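Local atomic coordinates of oxysterol-binding protein homolog 3 (Saccharomyces cerevisiae, PDB entry 4IC4), a protein that carries lipids such as sterols in a hydrophobic pocket and moves them between membranes without vesicles, in a phosphoinositide-coupled manner. Residues E142-F153 / P361-W372. Numbering follows the deposited sequence.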
loop_
_atom_site.group_PDB
_atom_site.type_symbol
_atom_site.label_atom_id
_atom_site.label_comp_id
_atom_site.label_asym_id
_atom_site.label_seq_id
_atom_site.Cartn_x
_atom_site.Cartn_y
_atom_site.Cartn_z
ATOM N N GLU A 142 7.458 3.078 -8.307
ATOM C CA GLU A 142 7.655 4.374 -8.936
ATOM C C GLU A 142 6.316 4.963 -9.367
ATOM O O GLU A 142 5.415 4.232 -9.778
ATOM C CB GLU A 142 8.573 4.196 -10.158
ATOM C CG GLU A 142 8.884 5.463 -10.940
ATOM C CD GLU A 142 9.988 5.269 -11.983
ATOM O OE1 GLU A 142 10.103 4.163 -12.551
ATOM O OE2 GLU A 142 10.735 6.236 -12.245
ATOM N N LYS A 143 6.166 6.277 -9.239
ATOM C CA LYS A 143 4.941 6.908 -9.714
ATOM C C LYS A 143 5.215 7.110 -11.201
ATOM O O LYS A 143 6.099 7.888 -11.572
ATOM C CB LYS A 143 4.697 8.254 -9.039
ATOM C CG LYS A 143 3.414 8.913 -9.525
ATOM C CD LYS A 143 3.112 10.179 -8.764
ATOM C CE LYS A 143 1.822 10.813 -9.261
ATOM N NZ LYS A 143 1.487 12.040 -8.485
ATOM N N VAL A 144 4.469 6.404 -12.050
ATOM C CA VAL A 144 4.688 6.468 -13.494
ATOM C C VAL A 144 3.791 7.420 -14.285
ATOM O O VAL A 144 4.046 7.683 -15.465
ATOM C CB VAL A 144 4.598 5.052 -14.114
ATOM C CG1 VAL A 144 5.659 4.147 -13.488
ATOM C CG2 VAL A 144 3.209 4.462 -13.889
ATOM N N SER A 145 2.750 7.931 -13.638
ATOM C CA SER A 145 1.833 8.885 -14.263
ATOM C C SER A 145 1.280 9.815 -13.184
ATOM O O SER A 145 1.051 9.384 -12.054
ATOM C CB SER A 145 0.684 8.156 -14.946
ATOM O OG SER A 145 -0.231 9.089 -15.495
ATOM N N HIS A 146 1.068 11.087 -13.526
ATOM C CA HIS A 146 0.554 12.054 -12.556
ATOM C C HIS A 146 -0.941 12.319 -12.713
ATOM O O HIS A 146 -1.657 12.460 -11.725
ATOM C CB HIS A 146 1.304 13.386 -12.666
ATOM C CG HIS A 146 0.929 14.373 -11.603
ATOM N ND1 HIS A 146 0.543 15.666 -11.886
ATOM C CD2 HIS A 146 0.881 14.254 -10.255
ATOM C CE1 HIS A 146 0.272 16.300 -10.758
ATOM N NE2 HIS A 146 0.470 15.465 -9.754
ATOM N N ARG A 147 -1.399 12.403 -13.958
ATOM C CA ARG A 147 -2.807 12.651 -14.251
ATOM C C ARG A 147 -3.278 11.657 -15.309
ATOM O O ARG A 147 -3.015 11.832 -16.500
ATOM C CB ARG A 147 -3.002 14.083 -14.769
ATOM C CG ARG A 147 -2.723 15.179 -13.744
ATOM C CD ARG A 147 -3.869 15.324 -12.754
ATOM N NE ARG A 147 -5.073 15.863 -13.383
ATOM C CZ ARG A 147 -5.240 17.139 -13.721
ATOM N NH1 ARG A 147 -4.281 18.023 -13.490
ATOM N NH2 ARG A 147 -6.368 17.530 -14.301
ATOM N N PRO A 148 -3.961 10.582 -14.884
ATOM C CA PRO A 148 -4.303 10.265 -13.494
ATOM C C PRO A 148 -3.105 9.629 -12.792
ATOM O O PRO A 148 -2.171 9.174 -13.444
ATOM C CB PRO A 148 -5.455 9.287 -13.651
ATOM C CG PRO A 148 -5.030 8.507 -14.847
ATOM C CD PRO A 148 -4.544 9.584 -15.799
ATOM N N PRO A 149 -3.121 9.589 -11.453
ATOM C CA PRO A 149 -1.993 8.984 -10.741
ATOM C C PRO A 149 -1.912 7.482 -10.976
ATOM O O PRO A 149 -2.908 6.769 -10.850
ATOM C CB PRO A 149 -2.288 9.316 -9.286
ATOM C CG PRO A 149 -3.789 9.284 -9.248
ATOM C CD PRO A 149 -4.149 10.053 -10.504
ATOM N N VAL A 150 -0.724 7.008 -11.331
ATOM C CA VAL A 150 -0.508 5.588 -11.556
ATOM C C VAL A 150 0.797 5.216 -10.874
ATOM O O VAL A 150 1.824 5.867 -11.076
ATOM C CB VAL A 150 -0.406 5.239 -13.060
ATOM C CG1 VAL A 150 -0.157 3.746 -13.232
ATOM C CG2 VAL A 150 -1.691 5.631 -13.775
ATOM N N PHE A 151 0.744 4.172 -10.055
ATOM C CA PHE A 151 1.913 3.703 -9.326
ATOM C C PHE A 151 2.230 2.270 -9.736
ATOM O O PHE A 151 1.334 1.421 -9.821
ATOM C CB PHE A 151 1.639 3.777 -7.823
ATOM C CG PHE A 151 1.146 5.118 -7.367
ATOM C CD1 PHE A 151 2.022 6.194 -7.248
ATOM C CD2 PHE A 151 -0.200 5.317 -7.080
ATOM C CE1 PHE A 151 1.563 7.452 -6.846
ATOM C CE2 PHE A 151 -0.671 6.574 -6.676
ATOM C CZ PHE A 151 0.216 7.642 -6.560
ATOM N N ALA A 152 3.505 2.000 -9.997
ATOM C CA ALA A 152 3.933 0.666 -10.406
ATOM C C ALA A 152 4.785 0.036 -9.320
ATOM O O ALA A 152 5.640 0.702 -8.727
ATOM C CB ALA A 152 4.713 0.746 -11.714
ATOM N N PHE A 153 4.542 -1.247 -9.063
ATOM C CA PHE A 153 5.261 -1.998 -8.034
ATOM C C PHE A 153 5.757 -3.339 -8.550
ATOM O O PHE A 153 5.077 -4.005 -9.329
ATOM C CB PHE A 153 4.347 -2.293 -6.838
ATOM C CG PHE A 153 3.902 -1.075 -6.088
ATOM C CD1 PHE A 153 4.519 -0.709 -4.895
ATOM C CD2 PHE A 153 2.875 -0.280 -6.584
ATOM C CE1 PHE A 153 4.118 0.439 -4.210
ATOM C CE2 PHE A 153 2.470 0.866 -5.907
ATOM C CZ PHE A 153 3.096 1.224 -4.719
ATOM N N PRO A 361 9.416 8.424 -16.072
ATOM C CA PRO A 361 9.718 7.333 -15.138
ATOM C C PRO A 361 10.895 6.547 -15.711
ATOM O O PRO A 361 11.070 6.483 -16.930
ATOM C CB PRO A 361 8.413 6.534 -15.095
ATOM C CG PRO A 361 7.756 6.852 -16.407
ATOM C CD PRO A 361 8.036 8.323 -16.571
ATOM N N LYS A 362 11.690 5.939 -14.837
ATOM C CA LYS A 362 12.888 5.234 -15.282
ATOM C C LYS A 362 12.953 3.719 -15.143
ATOM O O LYS A 362 13.680 3.065 -15.892
ATOM C CB LYS A 362 14.101 5.794 -14.536
ATOM C CG LYS A 362 14.242 7.307 -14.541
ATOM C CD LYS A 362 14.589 7.828 -15.920
ATOM C CE LYS A 362 15.080 9.266 -15.860
ATOM N NZ LYS A 362 14.070 10.224 -15.334
ATOM N N TYR A 363 12.204 3.156 -14.202
ATOM C CA TYR A 363 12.312 1.725 -13.927
ATOM C C TYR A 363 11.184 0.815 -14.381
ATOM O O TYR A 363 11.260 -0.406 -14.222
ATOM C CB TYR A 363 12.571 1.568 -12.427
ATOM C CG TYR A 363 13.626 2.552 -11.973
ATOM C CD1 TYR A 363 14.922 2.490 -12.487
ATOM C CD2 TYR A 363 13.306 3.615 -11.125
ATOM C CE1 TYR A 363 15.868 3.462 -12.183
ATOM C CE2 TYR A 363 14.250 4.597 -10.808
ATOM C CZ TYR A 363 15.527 4.513 -11.346
ATOM O OH TYR A 363 16.455 5.486 -11.066
ATOM N N PHE A 364 10.149 1.413 -14.952
ATOM C CA PHE A 364 8.999 0.669 -15.442
ATOM C C PHE A 364 8.656 1.171 -16.832
ATOM O O PHE A 364 8.873 2.343 -17.144
ATOM C CB PHE A 364 7.795 0.885 -14.520
ATOM C CG PHE A 364 7.962 0.292 -13.156
ATOM C CD1 PHE A 364 7.500 -0.989 -12.880
ATOM C CD2 PHE A 364 8.602 1.005 -12.148
ATOM C CE1 PHE A 364 7.676 -1.553 -11.621
ATOM C CE2 PHE A 364 8.783 0.446 -10.884
ATOM C CZ PHE A 364 8.319 -0.835 -10.622
ATOM N N GLU A 365 8.121 0.279 -17.658
ATOM C CA GLU A 365 7.725 0.633 -19.014
ATOM C C GLU A 365 6.261 0.254 -19.202
ATOM O O GLU A 365 5.792 -0.736 -18.643
ATOM C CB GLU A 365 8.602 -0.097 -20.034
ATOM C CG GLU A 365 8.505 -1.611 -19.980
ATOM C CD GLU A 365 9.444 -2.281 -20.964
ATOM O OE1 GLU A 365 9.411 -3.525 -21.068
ATOM O OE2 GLU A 365 10.217 -1.561 -21.631
ATOM N N LYS A 366 5.542 1.048 -19.987
ATOM C CA LYS A 366 4.130 0.794 -20.233
ATOM C C LYS A 366 3.973 -0.305 -21.277
ATOM O O LYS A 366 4.505 -0.203 -22.381
ATOM C CB LYS A 366 3.450 2.082 -20.705
ATOM C CG LYS A 366 1.933 2.025 -20.702
ATOM C CD LYS A 366 1.333 3.395 -20.975
ATOM C CE LYS A 366 -0.182 3.372 -20.851
ATOM N NZ LYS A 366 -0.771 4.727 -21.036
ATOM N N VAL A 367 3.248 -1.361 -20.917
ATOM C CA VAL A 367 3.027 -2.484 -21.821
ATOM C C VAL A 367 1.632 -2.440 -22.436
ATOM O O VAL A 367 1.385 -3.041 -23.483
ATOM C CB VAL A 367 3.214 -3.830 -21.086
ATOM C CG1 VAL A 367 2.979 -4.991 -22.045
ATOM C CG2 VAL A 367 4.615 -3.908 -20.506
ATOM N N SER A 368 0.724 -1.723 -21.783
ATOM C CA SER A 368 -0.644 -1.589 -22.272
ATOM C C SER A 368 -1.378 -0.565 -21.422
ATOM O O SER A 368 -0.783 0.073 -20.554
ATOM C CB SER A 368 -1.377 -2.930 -22.187
ATOM O OG SER A 368 -1.604 -3.300 -20.836
ATOM N N LYS A 369 -2.670 -0.398 -21.680
ATOM C CA LYS A 369 -3.463 0.537 -20.900
ATOM C C LYS A 369 -3.596 -0.014 -19.488
ATOM O O LYS A 369 -4.037 -1.148 -19.295
ATOM C CB LYS A 369 -4.861 0.710 -21.498
ATOM C CG LYS A 369 -4.960 1.722 -22.620
ATOM C CD LYS A 369 -6.421 2.024 -22.922
ATOM C CE LYS A 369 -6.565 3.144 -23.934
ATOM N NZ LYS A 369 -7.990 3.546 -24.088
ATOM N N ASN A 370 -3.205 0.789 -18.507
ATOM C CA ASN A 370 -3.296 0.394 -17.110
ATOM C C ASN A 370 -2.353 -0.745 -16.738
ATOM O O ASN A 370 -2.618 -1.484 -15.794
ATOM C CB ASN A 370 -4.736 -0.008 -16.781
ATOM C CG ASN A 370 -5.747 1.008 -17.273
ATOM O OD1 ASN A 370 -5.688 2.184 -16.913
ATOM N ND2 ASN A 370 -6.681 0.559 -18.104
ATOM N N GLU A 371 -1.251 -0.888 -17.468
ATOM C CA GLU A 371 -0.303 -1.951 -17.163
ATOM C C GLU A 371 1.144 -1.561 -17.449
ATOM O O GLU A 371 1.517 -1.332 -18.599
ATOM C CB GLU A 371 -0.656 -3.207 -17.963
ATOM C CG GLU A 371 -0.604 -4.491 -17.161
ATOM C CD GLU A 371 -1.709 -4.575 -16.123
ATOM O OE1 GLU A 371 -2.898 -4.559 -16.510
ATOM O OE2 GLU A 371 -1.390 -4.659 -14.919
ATOM N N TRP A 372 1.950 -1.476 -16.394
ATOM C CA TRP A 372 3.365 -1.150 -16.520
ATOM C C TRP A 372 4.162 -2.366 -16.067
ATOM O O TRP A 372 3.664 -3.194 -15.302
ATOM C CB TRP A 372 3.724 0.065 -15.663
ATOM C CG TRP A 372 3.197 1.361 -16.209
ATOM C CD1 TRP A 372 1.889 1.749 -16.290
ATOM C CD2 TRP A 372 3.968 2.434 -16.762
ATOM N NE1 TRP A 372 1.798 2.996 -16.859
ATOM C CE2 TRP A 372 3.058 3.442 -17.159
ATOM C CE3 TRP A 372 5.340 2.642 -16.963
ATOM C CZ2 TRP A 372 3.477 4.643 -17.746
ATOM C CZ3 TRP A 372 5.757 3.837 -17.548
ATOM C CH2 TRP A 372 4.826 4.821 -17.932
HETATM O O HOH W 1 4.691 -3.547 -12.189
#
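The carboxylate of Glu-142 takes two successive backbone amides: OE2 accepts Lys-362 N at 2.8 Å (N-H...O 167°) and OE1 accepts Tyr-363 N at 2.9 Å. Tyr-363 N meets the syn lone pair of OE1; Lys-362 N comes to OE2 from the syn side, tilted out of the carboxylate plane. With CG anti to the backbone N (chi1 180°) and the chain extended beyond it, the acid spans from its strand to the loop leading into strand 364-368, where the two bonds fix its rotation. OE1 also lies at the edge of the Phe-364 ring, while Ala-152 CB makes a CH-pi contact over one face, 3.5 Å from Phe-364 CD1. Glu-142 and Ala-152 pair through their backbones in the antiparallel hairpin of strands 137-145 and 150-157, part of the barrel of this lipid-binding OSBP-related domain; a classic beta bulge at Val-144 and Ser-145, opposite Val-150, precedes the loop with His-146 and Arg-147, which bind phosphatidylinositol 4-phosphate. The small antiparallel hairpin 364-374 packs over one face of the larger one, whose other face turns Phe-151 and Phe-153 to helix 71-76. Val-144 sets CG2 over one face of the Trp-372 indole in a CH-pi contact, 3.4 Å from CE2, while CG1 packs against CB of Pro-361; Lys-366 CB covers the opposite indole face, and Val-150 CG1 comes obliquely to Trp-372 CD1 at 4.2 Å. Replacing Trp-372 by an alanine would probably leave Val-144 CG2 without its aromatic platform and open a gap between Val-144 and Lys-366. The backbone N of Trp-372 bonds Thr-165 OG1 on neighbouring strand 160-172, and one water donates to both Phe-153 O (2.9 Å) and Trp-372 O (3.3 Å).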